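Local coordinates for exopolygalacturonase (Yersinia enterocolitica, PDB 2UVF), which probably hydrolyses pectin-derived polygalacturonate from chain ends as a family 28 exopolygalacturonase, here with digalacturonic acid bound, at residues M207-Q212 against I261-S266; T45-E50 against N341-G346; R488-Q493 against V527-S532; M433-I438 against L460-L465. All blocks are in the same frame, centred on the assembly; numbering follows the deposited sequence.

Contact 1 (M207-Q212 against I261-S266); sequences MTLNLQ and IRITGS
NH1 of Arg-262 gives a nearly straight hydrogen bond to OG1 of Thr-208, at 3.1 Å and 165°, with the hydroxyl oxygen almost in the guanidinium plane. The arginine chain bends at chi3 (92°) and runs beside the threonine, pointing the same way; NH2 is held separately by the carbonyl of Leu-46. Two residues on, on the same face of the sheet, OG1 of Thr-264 donates to a lone pair of OD1 of Asn-210 at 2.9 Å. That hydroxyl sits in the crowded position between backbone N and carbonyl carbon, and the amide meets it crosswise, while ND2 of Asn-210 goes to Glu-190. Beneath these pairs runs a parallel ladder: Leu-209 N to Arg-262 O (2.8 Å), Thr-264 N to Leu-209 O (2.9 Å) and Leu-211 N to Thr-264 O (2.8 Å), with a weak bond from Arg-262 N to Met-207 O at the start. Inward packing is looser: CD1 of Leu-211 lies 4.0 Å from CG2 of Ile-263, alongside it. In the right-handed parallel beta-helix expected of family 28 these are stacked strands of successive turns, with strand 187-191 flanking 207-211 and strand 342-345 flanking 258-264.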
# COMPACT_ATOMS: atom_id res chain seq x y z
N MET A 207 -16.58 14.78 4.45
CA MET A 207 -15.98 15.12 5.74
C MET A 207 -14.47 14.83 5.78
O MET A 207 -13.91 14.18 4.90
CB MET A 207 -16.70 14.39 6.89
CG MET A 207 -16.53 12.88 6.92
SD MET A 207 -16.93 12.13 8.50
CE MET A 207 -15.49 12.58 9.49
N THR A 208 -13.81 15.37 6.81
CA THR A 208 -12.41 15.10 7.10
C THR A 208 -12.37 14.75 8.57
O THR A 208 -12.98 15.44 9.39
CB THR A 208 -11.50 16.32 6.86
OG1 THR A 208 -11.45 16.62 5.47
CG2 THR A 208 -10.08 16.06 7.39
N LEU A 209 -11.69 13.66 8.89
CA LEU A 209 -11.36 13.33 10.26
C LEU A 209 -9.87 13.57 10.40
O LEU A 209 -9.06 12.95 9.71
CB LEU A 209 -11.73 11.88 10.59
CG LEU A 209 -11.31 11.27 11.93
CD1 LEU A 209 -12.02 11.92 13.12
CD2 LEU A 209 -11.56 9.77 11.91
N ASN A 210 -9.52 14.49 11.29
CA ASN A 210 -8.17 14.91 11.51
C ASN A 210 -7.70 14.51 12.90
O ASN A 210 -8.23 14.97 13.91
CB ASN A 210 -8.07 16.44 11.35
CG ASN A 210 -6.65 16.94 11.39
OD1 ASN A 210 -5.85 16.64 10.49
ND2 ASN A 210 -6.31 17.71 12.44
N LEU A 211 -6.70 13.63 12.93
CA LEU A 211 -6.00 13.27 14.14
C LEU A 211 -4.78 14.19 14.30
O LEU A 211 -3.85 14.14 13.50
CB LEU A 211 -5.61 11.78 14.10
CG LEU A 211 -6.75 10.79 13.85
CD1 LEU A 211 -6.61 10.11 12.49
CD2 LEU A 211 -6.77 9.77 14.96
N GLN A 212 -4.81 15.04 15.33
CA GLN A 212 -3.80 16.08 15.51
C GLN A 212 -2.55 15.54 16.19
O GLN A 212 -2.55 14.44 16.73
CB GLN A 212 -4.37 17.21 16.39
CG GLN A 212 -5.46 18.05 15.76
CD GLN A 212 -5.97 19.14 16.71
OE1 GLN A 212 -6.27 18.88 17.87
NE2 GLN A 212 -6.04 20.37 16.22
N ILE A 261 -14.23 11.44 1.11
CA ILE A 261 -13.83 11.16 2.51
C ILE A 261 -12.32 11.35 2.73
O ILE A 261 -11.50 10.88 1.94
CB ILE A 261 -14.28 9.74 3.01
CG1 ILE A 261 -15.80 9.55 2.79
CG2 ILE A 261 -13.91 9.55 4.45
CD1 ILE A 261 -16.33 8.16 3.07
N ARG A 262 -11.97 12.02 3.83
CA ARG A 262 -10.59 12.43 4.11
C ARG A 262 -10.22 12.10 5.54
O ARG A 262 -10.98 12.38 6.47
CB ARG A 262 -10.42 13.94 3.88
CG ARG A 262 -10.60 14.38 2.44
CD ARG A 262 -10.50 15.88 2.32
NE ARG A 262 -9.14 16.30 2.03
CZ ARG A 262 -8.28 16.80 2.90
NH1 ARG A 262 -8.62 16.97 4.18
NH2 ARG A 262 -7.07 17.15 2.50
N ILE A 263 -9.04 11.49 5.72
CA ILE A 263 -8.51 11.20 7.06
C ILE A 263 -7.05 11.67 7.11
O ILE A 263 -6.23 11.23 6.30
CB ILE A 263 -8.66 9.71 7.42
CG1 ILE A 263 -10.04 9.20 6.99
CG2 ILE A 263 -8.34 9.49 8.91
CD1 ILE A 263 -10.31 7.74 7.29
N THR A 264 -6.73 12.55 8.05
CA THR A 264 -5.48 13.32 7.98
C THR A 264 -4.93 13.60 9.37
O THR A 264 -5.51 13.20 10.38
CB THR A 264 -5.67 14.69 7.24
OG1 THR A 264 -6.60 15.49 7.97
CG2 THR A 264 -6.16 14.51 5.80
N GLY A 265 -3.81 14.31 9.42
CA GLY A 265 -3.21 14.72 10.67
C GLY A 265 -2.09 13.77 11.03
O GLY A 265 -2.08 12.61 10.58
N SER A 266 -1.15 14.25 11.85
CA SER A 266 0.01 13.47 12.24
C SER A 266 -0.22 12.54 13.42
O SER A 266 0.73 11.96 13.94
CB SER A 266 1.20 14.40 12.51
OG SER A 266 1.03 15.10 13.73

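Contact 2 (T45-E50 against N341-G346); sequences TLAYDE and NVYLAG
Tyr-343 lays one face of its ring over the backbone of Leu-46 and Ala-47. CA of Ala-47 stands 3.8 Å from the ring centroid and 25° off its normal, a CH-pi contact, and the carbonyl oxygen of Leu-46 lies over the same face, likewise offset toward the rim. The methyl of Ala-47 comes in at CE1, 3.5 Å away. With CG anti to the backbone N (chi1 -178°), the tyrosine reaches out from strand 342-345 under the loop, and its hydroxyl goes on to ND2 of Asn-368. At the root of the ring, CB of Tyr-343 meets CB of Leu-46 at 3.7 Å. The leucine then turns its CD1 to Asn-341, touching CB there at 3.6 Å, with CG2 of Thr-45 on the same CB at 3.7 Å; both side chains cross the asparagine at about a right angle. The loop belongs to the fibronectin type III domain and the strand to the parallel beta-helix, so this is a domain interface. No hydrogen bond joins the two segments; farther along the loop Asp-49 and Glu-50 form salt bridges with Arg-188 of the beta-helix. At Tyr-343 itself the match rests on van der Waals and CH-pi contact.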
# COMPACT_ATOMS: atom_id res chain seq x y z
N THR A 45 -6.20 13.50 -5.82
CA THR A 45 -7.57 13.57 -5.27
C THR A 45 -7.65 14.05 -3.81
O THR A 45 -7.11 13.42 -2.90
CB THR A 45 -8.27 12.21 -5.43
OG1 THR A 45 -8.59 12.00 -6.81
CG2 THR A 45 -9.52 12.10 -4.56
N LEU A 46 -8.37 15.16 -3.63
CA LEU A 46 -8.59 15.78 -2.32
C LEU A 46 -7.30 16.16 -1.58
O LEU A 46 -7.33 16.46 -0.37
CB LEU A 46 -9.52 14.92 -1.46
CG LEU A 46 -11.01 14.94 -1.82
CD1 LEU A 46 -11.70 13.75 -1.24
CD2 LEU A 46 -11.67 16.22 -1.34
N ALA A 47 -6.18 16.16 -2.32
CA ALA A 47 -4.86 16.48 -1.77
C ALA A 47 -4.68 17.99 -1.52
O ALA A 47 -3.60 18.55 -1.75
CB ALA A 47 -3.76 15.93 -2.69
N TYR A 48 -5.74 18.64 -1.06
CA TYR A 48 -5.70 20.08 -0.81
C TYR A 48 -6.56 20.49 0.38
O TYR A 48 -7.34 19.70 0.93
CB TYR A 48 -6.05 20.88 -2.07
CG TYR A 48 -7.46 20.70 -2.55
CD1 TYR A 48 -8.49 21.50 -2.06
CD2 TYR A 48 -7.77 19.74 -3.51
CE1 TYR A 48 -9.79 21.34 -2.49
CE2 TYR A 48 -9.07 19.59 -3.95
CZ TYR A 48 -10.07 20.39 -3.44
OH TYR A 48 -11.37 20.23 -3.87
N ASP A 49 -6.39 21.75 0.76
CA ASP A 49 -6.80 22.26 2.05
C ASP A 49 -7.27 23.70 1.87
O ASP A 49 -7.35 24.18 0.75
CB ASP A 49 -5.56 22.27 2.96
CG ASP A 49 -5.85 21.72 4.31
OD1 ASP A 49 -4.94 21.73 5.17
OD2 ASP A 49 -6.99 21.27 4.51
N GLU A 50 -7.56 24.38 2.97
CA GLU A 50 -7.73 25.83 2.92
C GLU A 50 -6.40 26.61 2.83
O GLU A 50 -6.40 27.79 2.49
CB GLU A 50 -8.54 26.33 4.12
CG GLU A 50 -7.85 26.21 5.47
CD GLU A 50 -8.12 24.88 6.13
OE1 GLU A 50 -8.33 23.88 5.39
OE2 GLU A 50 -8.13 24.83 7.38
N ASN A 341 -13.64 9.28 -4.21
CA ASN A 341 -12.67 10.29 -3.67
C ASN A 341 -12.24 10.11 -2.21
O ASN A 341 -12.89 10.61 -1.31
CB ASN A 341 -13.13 11.75 -3.88
CG ASN A 341 -13.60 12.04 -5.30
OD1 ASN A 341 -14.53 12.81 -5.50
ND2 ASN A 341 -12.95 11.45 -6.27
N VAL A 342 -11.13 9.42 -1.98
CA VAL A 342 -10.57 9.28 -0.62
C VAL A 342 -9.20 9.97 -0.50
O VAL A 342 -8.43 10.00 -1.45
CB VAL A 342 -10.41 7.81 -0.20
CG1 VAL A 342 -9.98 7.71 1.26
CG2 VAL A 342 -11.71 7.07 -0.41
N TYR A 343 -8.92 10.54 0.67
CA TYR A 343 -7.60 11.12 0.93
C TYR A 343 -7.16 10.79 2.34
O TYR A 343 -7.70 11.33 3.31
CB TYR A 343 -7.57 12.64 0.69
CG TYR A 343 -6.19 13.32 0.89
CD1 TYR A 343 -5.16 13.17 -0.04
CD2 TYR A 343 -5.96 14.17 1.98
CE1 TYR A 343 -3.91 13.81 0.13
CE2 TYR A 343 -4.72 14.81 2.15
CZ TYR A 343 -3.70 14.63 1.23
OH TYR A 343 -2.47 15.26 1.40
N LEU A 344 -6.15 9.92 2.42
CA LEU A 344 -5.49 9.54 3.68
C LEU A 344 -4.13 10.23 3.74
O LEU A 344 -3.41 10.25 2.75
CB LEU A 344 -5.35 8.00 3.74
CG LEU A 344 -6.62 7.23 3.31
CD1 LEU A 344 -6.35 5.72 3.14
CD2 LEU A 344 -7.82 7.49 4.26
N ALA A 345 -3.79 10.85 4.88
CA ALA A 345 -2.56 11.62 4.96
C ALA A 345 -2.00 11.77 6.38
O ALA A 345 -2.76 11.93 7.32
CB ALA A 345 -2.75 12.99 4.34
N GLY A 346 -0.67 11.72 6.50
CA GLY A 346 0.05 12.04 7.76
C GLY A 346 -0.00 11.06 8.92
O GLY A 346 0.91 11.05 9.78

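Contact 3 (R488-Q493 against V527-S532); sequences RDLAKQ and VTVDNS. With SO4 (sulfate ion), chain E.
Ser-532, Leu-490 and Arg-488 carry most of this contact, in which consecutive turns of the parallel beta-helix pair edge to edge. Arg-488 is in register with Asp-530 and Leu-490 with Ser-532, but the chain turns a corner at Asp-489, where phi is positive (62°), so regular pairing falters there. The one good ladder bond sits at that corner: Asp-489 N donates to Asp-530 O at 2.9 Å, with an angle of 164°, in the carbonyl plane. The next, Leu-490 N to Asn-531 O, is weak. Ser-532 packs its OG against CB of Leu-490 at 3.6 Å and makes a weak, long hydrogen bond to the carbonyl of Lys-492, bridging to the chain beyond the corner. Leu-490 holds CG anti to the carbonyl carbon (chi1 -70°) and sends CD1 crosswise onto CG1 of Val-529, 4.1 Å away, on the buried side. Arg-488 leaves the other face, CG anti to its backbone N, and runs alongside Asp-530. Guanidinium and carboxylate are not a salt bridge, since NE and OD2 stay 4.1 Å apart and their planes are well turned; OD1 of Asp-530 is taken by Asn-562. The bend of the arginine at chi3 brings its tip to a sulfate, probably from the crystallisation liquor, beside which OD2 of Asp-530 and OD1 of Asn-531 also lie. NH2 of Arg-488 hydrogen-bonds two sulfate oxygens at once, O1 at 3.0 Å and O3 at 3.2 Å, the latter in the guanidinium plane.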
# COMPACT_ATOMS: atom_id res chain seq x y z
N ARG A 488 17.67 -3.10 -0.96
CA ARG A 488 18.85 -3.55 -0.21
C ARG A 488 18.43 -4.51 0.89
O ARG A 488 17.49 -4.24 1.63
CB ARG A 488 19.62 -2.34 0.36
CG ARG A 488 20.67 -2.67 1.40
CD ARG A 488 21.71 -1.58 1.61
NE ARG A 488 23.01 -2.22 1.89
CZ ARG A 488 23.54 -2.31 3.11
NH1 ARG A 488 22.92 -1.77 4.15
NH2 ARG A 488 24.69 -2.94 3.29
N ASP A 489 19.14 -5.63 1.00
CA ASP A 489 18.92 -6.57 2.09
C ASP A 489 17.50 -7.17 2.09
O ASP A 489 16.91 -7.39 3.14
CB ASP A 489 19.23 -5.92 3.44
CG ASP A 489 20.71 -5.63 3.64
OD1 ASP A 489 21.54 -6.15 2.88
OD2 ASP A 489 21.06 -4.90 4.57
N LEU A 490 16.99 -7.47 0.90
CA LEU A 490 15.73 -8.17 0.78
C LEU A 490 15.84 -9.48 1.52
O LEU A 490 16.89 -10.10 1.52
CB LEU A 490 15.37 -8.40 -0.69
CG LEU A 490 14.98 -7.18 -1.52
CD1 LEU A 490 14.58 -7.66 -2.89
CD2 LEU A 490 13.86 -6.38 -0.85
N ALA A 491 14.78 -9.88 2.21
CA ALA A 491 14.86 -11.08 3.07
C ALA A 491 14.60 -12.37 2.30
O ALA A 491 15.03 -13.44 2.73
CB ALA A 491 13.93 -10.97 4.29
N LYS A 492 13.92 -12.29 1.15
CA LYS A 492 13.65 -13.51 0.38
C LYS A 492 14.05 -13.43 -1.08
O LYS A 492 15.03 -14.05 -1.50
CB LYS A 492 12.18 -13.94 0.47
CG LYS A 492 11.63 -14.26 1.85
CD LYS A 492 10.21 -14.87 1.66
CE LYS A 492 9.47 -15.09 2.99
NZ LYS A 492 10.35 -15.56 4.12
N GLN A 493 13.27 -12.69 -1.86
CA GLN A 493 13.42 -12.68 -3.31
C GLN A 493 13.19 -11.32 -3.91
O GLN A 493 12.54 -10.48 -3.30
CB GLN A 493 12.41 -13.65 -3.90
CG GLN A 493 12.49 -15.04 -3.29
CD GLN A 493 11.37 -15.90 -3.75
OE1 GLN A 493 10.27 -15.84 -3.22
NE2 GLN A 493 11.63 -16.69 -4.76
N VAL A 527 16.33 -1.46 -12.10
CA VAL A 527 16.16 -1.93 -10.72
C VAL A 527 17.49 -2.52 -10.24
O VAL A 527 18.10 -3.32 -10.94
CB VAL A 527 15.02 -2.99 -10.59
CG1 VAL A 527 15.11 -3.79 -9.27
CG2 VAL A 527 13.63 -2.35 -10.75
N THR A 528 17.91 -2.10 -9.06
CA THR A 528 19.14 -2.58 -8.46
C THR A 528 18.80 -3.19 -7.11
O THR A 528 18.03 -2.62 -6.34
CB THR A 528 20.13 -1.42 -8.26
OG1 THR A 528 19.45 -0.32 -7.62
CG2 THR A 528 20.68 -0.95 -9.61
N VAL A 529 19.34 -4.37 -6.86
CA VAL A 529 19.27 -4.99 -5.56
C VAL A 529 20.68 -5.30 -5.09
O VAL A 529 21.44 -5.96 -5.80
CB VAL A 529 18.48 -6.35 -5.57
CG1 VAL A 529 18.39 -6.93 -4.15
CG2 VAL A 529 17.11 -6.21 -6.18
N ASP A 530 21.00 -4.84 -3.89
CA ASP A 530 22.21 -5.28 -3.18
C ASP A 530 21.81 -6.15 -2.00
O ASP A 530 21.22 -5.67 -1.04
CB ASP A 530 23.02 -4.09 -2.70
CG ASP A 530 24.36 -4.48 -2.09
OD1 ASP A 530 24.84 -5.64 -2.23
OD2 ASP A 530 24.96 -3.61 -1.45
N ASN A 531 22.14 -7.44 -2.10
CA ASN A 531 21.91 -8.44 -1.06
C ASN A 531 20.47 -8.92 -0.99
O ASN A 531 19.52 -8.12 -0.95
CB ASN A 531 22.35 -7.95 0.32
CG ASN A 531 23.81 -7.53 0.37
OD1 ASN A 531 24.17 -6.58 1.07
ND2 ASN A 531 24.65 -8.24 -0.36
N SER A 532 20.34 -10.23 -1.01
CA SER A 532 19.09 -10.91 -0.72
C SER A 532 19.57 -12.06 0.16
O SER A 532 20.37 -12.89 -0.29
CB SER A 532 18.47 -11.45 -1.99
OG SER A 532 17.06 -11.37 -1.96
S SO4 E . 27.36 -4.06 0.98
O1 SO4 E . 26.76 -2.73 1.13
O2 SO4 E . 28.73 -4.00 1.51
O3 SO4 E . 26.59 -5.05 1.74
O4 SO4 E . 27.41 -4.43 -0.44

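Contact 4 (M433-I438 against L460-L465); sequences MGHGAI and LTDIGL
From its CB, the side chain of Asp-462 sets out toward the loop 433-438: that CB lies 3.4 Å from the carbonyl oxygen of Gly-434, which also accepts the backbone N-H of Asp-462 at 3.0 Å, nearly along the C=O axis. CG, anti to the carbonyl carbon (chi1 -75°), rests 3.3 Å from the same Gly-434 O. At the tip the two oxygens part. OD1 is 3.0 Å from a water that accepts the N-H of Gly-434 and sits close to Leu-460 O. OD2 accepts a hydrogen bond from a second water at 2.7 Å, which also donates to the carbonyl of His-435. The imidazole of His-435 runs beside the carboxylate, planes 13° apart, with ND1 4.0 Å from OD2, too far for a bond. A nickel ion lies at coordination distance from the His-435 side chain, so the ring is probably neutral; the nearby carboxylate may make it a stronger donor. Here two turns of the parallel beta-helix are stacked at a bend, crossed by two further backbone bonds: Ala-437 N to Ile-463 O at 2.9 Å and Ile-438 N to Gly-464 O at 3.0 Å. CG2 of Ile-438 packs obliquely on CD1 of Leu-465, its bridge partner.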
# COMPACT_ATOMS: atom_id res chain seq x y z
N MET A 433 10.27 -3.52 6.59
CA MET A 433 9.82 -4.92 6.65
C MET A 433 8.40 -5.10 6.15
O MET A 433 7.59 -4.17 6.17
CB MET A 433 10.06 -5.56 8.04
CG MET A 433 11.53 -5.51 8.39
SD MET A 433 12.11 -6.44 9.77
CE MET A 433 11.59 -8.09 9.35
N GLY A 434 8.12 -6.31 5.67
CA GLY A 434 6.80 -6.66 5.15
C GLY A 434 6.97 -7.80 4.18
O GLY A 434 8.08 -8.11 3.80
N HIS A 435 5.87 -8.43 3.79
CA HIS A 435 5.91 -9.67 3.03
C HIS A 435 6.12 -9.41 1.55
O HIS A 435 6.33 -10.34 0.78
CB HIS A 435 4.62 -10.48 3.25
CG HIS A 435 4.49 -11.09 4.60
ND1 HIS A 435 5.17 -10.62 5.71
CD2 HIS A 435 3.72 -12.12 5.04
CE1 HIS A 435 4.84 -11.34 6.76
NE2 HIS A 435 3.95 -12.24 6.39
N GLY A 436 6.04 -8.14 1.15
CA GLY A 436 6.29 -7.79 -0.23
C GLY A 436 5.91 -6.34 -0.42
O GLY A 436 4.86 -5.92 0.04
N ALA A 437 6.77 -5.58 -1.08
CA ALA A 437 6.51 -4.16 -1.31
C ALA A 437 5.25 -4.00 -2.15
O ALA A 437 4.31 -3.30 -1.75
CB ALA A 437 7.69 -3.50 -2.00
N ILE A 438 5.27 -4.64 -3.32
CA ILE A 438 4.17 -4.56 -4.27
C ILE A 438 3.67 -5.97 -4.52
O ILE A 438 4.40 -6.81 -5.04
CB ILE A 438 4.60 -3.86 -5.59
CG1 ILE A 438 5.25 -2.48 -5.29
CG2 ILE A 438 3.43 -3.78 -6.62
CD1 ILE A 438 4.31 -1.46 -4.66
N LEU A 460 15.11 -4.28 3.74
CA LEU A 460 14.74 -5.41 4.64
C LEU A 460 13.40 -6.08 4.33
O LEU A 460 13.01 -7.07 5.00
CB LEU A 460 14.80 -5.04 6.14
CG LEU A 460 16.12 -4.54 6.74
CD1 LEU A 460 15.88 -4.09 8.17
CD2 LEU A 460 17.23 -5.57 6.67
N THR A 461 12.72 -5.57 3.30
CA THR A 461 11.43 -6.12 2.85
C THR A 461 11.67 -7.56 2.38
O THR A 461 12.79 -7.88 2.01
CB THR A 461 10.86 -5.27 1.68
OG1 THR A 461 11.33 -3.92 1.82
CG2 THR A 461 9.32 -5.29 1.66
N ASP A 462 10.66 -8.42 2.39
CA ASP A 462 10.84 -9.81 1.96
C ASP A 462 11.07 -9.90 0.44
O ASP A 462 11.96 -10.62 -0.03
CB ASP A 462 9.65 -10.70 2.36
CG ASP A 462 9.64 -11.04 3.84
OD1 ASP A 462 10.53 -10.56 4.57
OD2 ASP A 462 8.74 -11.78 4.29
N ILE A 463 10.25 -9.17 -0.31
CA ILE A 463 10.15 -9.31 -1.75
C ILE A 463 9.88 -7.93 -2.32
O ILE A 463 9.17 -7.15 -1.70
CB ILE A 463 9.04 -10.39 -2.15
CG1 ILE A 463 9.42 -11.78 -1.61
CG2 ILE A 463 8.84 -10.47 -3.66
CD1 ILE A 463 8.30 -12.84 -1.61
N GLY A 464 10.44 -7.61 -3.48
CA GLY A 464 10.07 -6.38 -4.20
C GLY A 464 8.71 -6.49 -4.88
O GLY A 464 7.77 -5.78 -4.55
N LEU A 465 8.61 -7.37 -5.86
CA LEU A 465 7.40 -7.53 -6.62
C LEU A 465 6.95 -8.97 -6.46
O LEU A 465 7.69 -9.90 -6.79
CB LEU A 465 7.62 -7.16 -8.09
CG LEU A 465 6.46 -7.34 -9.07
CD1 LEU A 465 5.21 -6.60 -8.62
CD2 LEU A 465 6.88 -6.89 -10.48
O HOH W 1 10.75 -7.88 5.90
O HOH W 2 7.18 -12.96 2.37

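Starting at the N terminus, the chain enters contact 2 at residues 45-50, in the fibronectin type III domain, and does not close that loop until 341-346. Nested within it, contact 1 closes a shorter loop between 207-212 and 261-266, on neighbouring strands of the beta-helix; the two touch through strands 258-264 and 342-345, with centres 9 Å apart. Farther on, contact 4 closes 433-438 on 460-465, then contact 3 closes 488-493 on 527-532; none of the loops cross. Contacts 3 and 4 also touch, through the backbones of Thr-461 and Asp-462 against Ala-491 and Lys-492. Contacts 1 and 3 lie on opposite sides of the chain's centre, about 35 Å apart between centres.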